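Putative non-ribosomal peptide synthetase (Actinomadura parvosata subsp. kistnae, PDB 6M7L) is a condensation-like domain of a putative non-ribosomal peptide synthetase, probably inactive in condensation and, as in X-domains, likely to recruit cross-linking P450 enzymes. Local coordinates at residues A[461-464]-A[465-469]. Residues are numbered along the deposited sequence; the frame is centred on the assembly and turned at random.
Sequences PEVR and LSQVD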
loop_
_atom_site.group_PDB
_atom_site.type_symbol
_atom_site.label_atom_id
_atom_site.label_comp_id
_atom_site.label_asym_id
_atom_site.label_seq_id
_atom_site.Cartn_x
_atom_site.Cartn_y
_atom_site.Cartn_z
ATOM N N PRO A 461 -32.559 20.520 4.369
ATOM C CA PRO A 461 -32.726 19.501 3.317
ATOM C C PRO A 461 -34.069 19.550 2.602
ATOM O O PRO A 461 -34.216 18.888 1.566
ATOM C CB PRO A 461 -32.555 18.181 4.080
ATOM C CG PRO A 461 -31.812 18.547 5.325
ATOM C CD PRO A 461 -32.305 19.912 5.685
ATOM N N GLU A 462 -35.047 20.298 3.108
ATOM C CA GLU A 462 -36.342 20.409 2.452
ATOM C C GLU A 462 -36.366 21.480 1.370
ATOM O O GLU A 462 -37.409 21.674 0.736
ATOM C CB GLU A 462 -37.441 20.694 3.485
ATOM C CG GLU A 462 -37.497 22.136 3.979
ATOM C CD GLU A 462 -36.430 22.454 5.007
ATOM O OE1 GLU A 462 -35.756 21.514 5.482
ATOM O OE2 GLU A 462 -36.269 23.646 5.346
ATOM N N VAL A 463 -35.246 22.174 1.145
ATOM C CA VAL A 463 -35.213 23.239 0.149
ATOM C C VAL A 463 -35.491 22.658 -1.229
ATOM O O VAL A 463 -34.915 21.637 -1.625
ATOM C CB VAL A 463 -33.865 23.978 0.199
ATOM C CG1 VAL A 463 -32.704 23.033 -0.098
ATOM C CG2 VAL A 463 -33.861 25.146 -0.770
ATOM N N ARG A 464 -36.403 23.292 -1.958
ATOM C CA ARG A 464 -36.712 22.846 -3.304
ATOM C C ARG A 464 -35.584 23.229 -4.259
ATOM O O ARG A 464 -34.702 24.032 -3.941
ATOM C CB ARG A 464 -38.037 23.442 -3.780
ATOM C CG ARG A 464 -39.279 22.871 -3.110
ATOM C CD ARG A 464 -40.500 23.068 -4.000
ATOM N NE ARG A 464 -41.754 22.725 -3.333
ATOM C CZ ARG A 464 -42.649 23.617 -2.919
ATOM N NH1 ARG A 464 -42.434 24.912 -3.105
ATOM N NH2 ARG A 464 -43.763 23.214 -2.322
ATOM N N LEU A 465 -35.620 22.631 -5.453
ATOM C CA LEU A 465 -34.621 22.946 -6.470
ATOM C C LEU A 465 -34.695 24.405 -6.897
ATOM O O LEU A 465 -33.663 25.016 -7.201
ATOM C CB LEU A 465 -34.803 22.026 -7.680
ATOM C CG LEU A 465 -33.983 22.323 -8.938
ATOM C CD1 LEU A 465 -32.492 22.216 -8.654
ATOM C CD2 LEU A 465 -34.386 21.394 -10.074
ATOM N N SER A 466 -35.897 24.984 -6.909
ATOM C CA SER A 466 -36.069 26.350 -7.393
ATOM C C SER A 466 -35.597 27.382 -6.375
ATOM O O SER A 466 -34.985 28.387 -6.749
ATOM C CB SER A 466 -37.534 26.599 -7.745
ATOM O OG SER A 466 -38.350 26.536 -6.588
ATOM N N GLN A 467 -35.874 27.157 -5.091
ATOM C CA GLN A 467 -35.573 28.123 -4.044
ATOM C C GLN A 467 -34.156 27.981 -3.494
ATOM O O GLN A 467 -33.897 28.399 -2.359
ATOM C CB GLN A 467 -36.594 28.002 -2.910
ATOM C CG GLN A 467 -36.729 26.600 -2.339
ATOM C CD GLN A 467 -37.679 26.538 -1.159
ATOM O OE1 GLN A 467 -37.590 25.638 -0.323
ATOM N NE2 GLN A 467 -38.596 27.495 -1.085
ATOM N N VAL A 468 -33.242 27.418 -4.266
ATOM C CA VAL A 468 -31.866 27.226 -3.825
ATOM C C VAL A 468 -31.026 28.410 -4.286
ATOM O O VAL A 468 -31.302 29.036 -5.314
ATOM C CB VAL A 468 -31.323 25.874 -4.338
ATOM C CG1 VAL A 468 -30.101 26.059 -5.228
ATOM C CG2 VAL A 468 -31.020 24.960 -3.165
ATOM N N ASP A 469 -29.995 28.734 -3.505
ATOM C CA ASP A 469 -29.222 29.962 -3.693
ATOM C C ASP A 469 -28.062 29.690 -4.648
ATOM O O ASP A 469 -27.017 29.173 -4.243
ATOM C CB ASP A 469 -28.727 30.481 -2.347
ATOM C CG ASP A 469 -28.325 31.941 -2.390
ATOM O OD1 ASP A 469 -27.824 32.400 -3.438
ATOM O OD2 ASP A 469 -28.511 32.635 -1.367
#
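From Val463 and Arg464, both extended, the backbone coils through one helix-like turn at Leu465 to Gln467 and straightens again at Val468, so Gln467 comes back beside Arg464. Its side chain closes the turn: Gln467 OE1 accepts the backbone N-H of Arg464 (N to OE1 3.1 Å). The N-H points almost straight at the oxygen, at 165°. It approaches nearly at right angles to the amide C=O, 103°, and tilted out of the carbonyl plane. With chi1 at 54°, CG of Gln467 lies between its own N and carbonyl carbon, and the extended chain beyond it runs back toward Arg464. On the way, Gln467 CG passes Val463 CG2 at 3.6 Å, the two side chains running in opposite directions, and Arg464 CB at 3.7 Å. Val463 CG2 also meets Val468 CG2 (3.7 Å), and these two buried valines cross at about a right angle. Ser466 N helps place the turn by hydrogen-bonding Asp328 OD1. This turn follows helix 440-459 in the C-terminal half of the condensation-like fold: Val463 and Val468 pack on Val457 and Leu453 of that helix, while Leu465 and Val468 reach Met282 of helix 272-288, whose Arg286 hydrogen-bonds Leu465 O.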